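SsfS6 (Streptomyces sp. SF2575, PDB 4FZR) is a GT-B-fold protein of the erythromycin biosynthesis protein CIII-like family, built from two domains that each carry a parallel sheet. Local coordinates at residues L128-S133 against Q150-A155. Sequence-based numbering, arbitrary orientation.
Sequences LTETYS and QSIRLA
R153 reaches back from the 150-155 loop to meet E130 with its guanidinium edge and Y132 with one guanidinium face. NH1 lies 2.6 Å from E130 OE2, a salt bridge in which the oxygen sits almost in the guanidinium plane; NH2 adds a weak bond to the same oxygen. The carboxylate and guanidinium planes are 52° apart, and NH1 meets OE2 from above the carboxylate plane. The backbone N of Y132 donates to OE2 from the opposite carboxylate face at 2.7 Å; gripped from both faces, the carboxylate should be restrained in its rotation. A water bridges E130 OE1 and R153 NH2, closing a ring of polar contacts. Over the centre of the guanidinium sits Y132 CD2, 3.1 Å from R153 CZ, with the two planes inclined by 44° rather than stacked flat. R153 runs extended from CG to NE, and its NE forms a salt bridge with E331, giving the guanidinium two acidic partners. T131 CG2 touches NH1 obliquely.

E130 has its CG anti to the backbone N (chi1 173°), and the chain then bends at chi2; across that bend I152 packs at about a right angle, its CD1 3.4 Å from E130 CG. The backbones pair through a single parallel bridge, E130 with Q150: Q150 N donates to T129 O at 2.9 Å and T131 N to Q150 O at 3.1 Å. Segment 128-133 turns at E130, in a type I turn to S133 closed by S133 N to E130 O, while in 150-155 S151 OG accepts from R153 N in an ST turn.

Buried throughout, the contact joins the C-terminal ends of neighbouring strands 126-130 and 147-150 in the N-terminal Rossmann-like sheet, with R153 and L154 reaching helix 310-318 of the second domain, an interdomain face characteristic of the GT-B fold.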
loop_
_atom_site.group_PDB
_atom_site.type_symbol
_atom_site.label_atom_id
_atom_site.label_comp_id
_atom_site.label_asym_id
_atom_site.label_seq_id
_atom_site.Cartn_x
_atom_site.Cartn_y
_atom_site.Cartn_z
ATOM N N LEU A 128 -0.248 16.999 2.023
ATOM C CA LEU A 128 -1.552 16.355 2.128
ATOM C C LEU A 128 -1.832 16.037 3.593
ATOM O O LEU A 128 -0.965 15.517 4.300
ATOM C CB LEU A 128 -1.593 15.078 1.288
ATOM C CG LEU A 128 -2.703 14.066 1.603
ATOM C CD1 LEU A 128 -4.082 14.660 1.358
ATOM C CD2 LEU A 128 -2.510 12.798 0.782
ATOM N N THR A 129 -3.037 16.348 4.052
ATOM C CA THR A 129 -3.347 16.207 5.464
ATOM C C THR A 129 -4.836 15.981 5.722
ATOM O O THR A 129 -5.670 16.101 4.826
ATOM C CB THR A 129 -2.890 17.456 6.237
ATOM O OG1 THR A 129 -2.921 17.197 7.644
ATOM C CG2 THR A 129 -3.784 18.641 5.912
ATOM N N GLU A 130 -5.145 15.639 6.965
ATOM C CA GLU A 130 -6.514 15.427 7.410
ATOM C C GLU A 130 -7.025 16.710 8.072
ATOM O O GLU A 130 -6.258 17.434 8.704
ATOM C CB GLU A 130 -6.547 14.240 8.374
ATOM C CG GLU A 130 -7.867 13.992 9.049
ATOM C CD GLU A 130 -7.905 14.562 10.451
ATOM O OE1 GLU A 130 -6.913 14.392 11.192
ATOM O OE2 GLU A 130 -8.923 15.187 10.811
ATOM N N THR A 131 -8.314 16.998 7.909
ATOM C CA THR A 131 -8.868 18.302 8.291
ATOM C C THR A 131 -8.544 18.772 9.717
ATOM O O THR A 131 -8.462 19.972 9.964
ATOM C CB THR A 131 -10.403 18.358 8.074
ATOM O OG1 THR A 131 -10.926 19.558 8.658
ATOM C CG2 THR A 131 -11.093 17.163 8.700
ATOM N N TYR A 132 -8.356 17.843 10.650
ATOM C CA TYR A 132 -8.030 18.214 12.029
ATOM C C TYR A 132 -6.537 18.092 12.345
ATOM O O TYR A 132 -6.107 18.433 13.447
ATOM C CB TYR A 132 -8.835 17.376 13.028
ATOM C CG TYR A 132 -10.331 17.619 12.998
ATOM C CD1 TYR A 132 -10.861 18.796 12.480
ATOM C CD2 TYR A 132 -11.212 16.670 13.496
ATOM C CE1 TYR A 132 -12.229 19.013 12.457
ATOM C CE2 TYR A 132 -12.575 16.875 13.477
ATOM C CZ TYR A 132 -13.079 18.048 12.957
ATOM O OH TYR A 132 -14.439 18.252 12.941
ATOM N N SER A 133 -5.754 17.598 11.391
ATOM C CA SER A 133 -4.298 17.591 11.525
ATOM C C SER A 133 -3.735 18.934 11.083
ATOM O O SER A 133 -3.317 19.097 9.937
ATOM C CB SER A 133 -3.682 16.473 10.683
ATOM O OG SER A 133 -4.061 15.197 11.169
ATOM N N GLN A 150 -8.092 16.623 3.288
ATOM C CA GLN A 150 -9.045 15.528 3.138
ATOM C C GLN A 150 -9.862 15.329 4.410
ATOM O O GLN A 150 -9.315 15.238 5.508
ATOM C CB GLN A 150 -8.349 14.213 2.772
ATOM C CG GLN A 150 -9.345 13.102 2.445
ATOM C CD GLN A 150 -8.716 11.725 2.336
ATOM O OE1 GLN A 150 -7.675 11.548 1.701
ATOM N NE2 GLN A 150 -9.356 10.737 2.953
ATOM N N SER A 151 -11.179 15.269 4.246
ATOM C CA SER A 151 -12.071 14.888 5.330
ATOM C C SER A 151 -12.091 13.371 5.458
ATOM O O SER A 151 -12.195 12.659 4.461
ATOM C CB SER A 151 -13.489 15.399 5.070
ATOM O OG SER A 151 -14.422 14.733 5.901
ATOM N N ILE A 152 -11.991 12.881 6.687
ATOM C CA ILE A 152 -12.013 11.449 6.943
ATOM C C ILE A 152 -13.265 11.099 7.745
ATOM O O ILE A 152 -13.333 10.052 8.388
ATOM C CB ILE A 152 -10.743 11.000 7.699
ATOM C CG1 ILE A 152 -10.603 11.773 9.012
ATOM C CG2 ILE A 152 -9.499 11.215 6.832
ATOM C CD1 ILE A 152 -9.605 11.180 9.965
ATOM N N ARG A 153 -14.259 11.983 7.680
ATOM C CA ARG A 153 -15.476 11.864 8.477
ATOM C C ARG A 153 -16.701 12.144 7.620
ATOM O O ARG A 153 -16.624 12.886 6.637
ATOM C CB ARG A 153 -15.438 12.866 9.635
ATOM C CG ARG A 153 -14.239 12.693 10.549
ATOM C CD ARG A 153 -14.085 13.834 11.544
ATOM N NE ARG A 153 -12.911 13.639 12.393
ATOM C CZ ARG A 153 -11.665 13.930 12.026
ATOM N NH1 ARG A 153 -11.424 14.435 10.824
ATOM N NH2 ARG A 153 -10.656 13.718 12.860
ATOM N N LEU A 154 -17.831 11.551 7.990
ATOM C CA LEU A 154 -19.093 11.865 7.334
ATOM C C LEU A 154 -19.419 13.327 7.579
ATOM O O LEU A 154 -19.852 14.040 6.674
ATOM C CB LEU A 154 -20.223 10.998 7.883
ATOM C CG LEU A 154 -20.450 9.623 7.256
ATOM C CD1 LEU A 154 -21.648 8.959 7.913
ATOM C CD2 LEU A 154 -20.666 9.732 5.756
ATOM N N ALA A 155 -19.204 13.766 8.813
ATOM C CA ALA A 155 -19.472 15.145 9.193
ATOM C C ALA A 155 -18.357 15.668 10.088
ATOM O O ALA A 155 -18.020 15.063 11.106
ATOM C CB ALA A 155 -20.810 15.246 9.898
HETATM O O HOH W 1 -8.043 14.041 13.580
#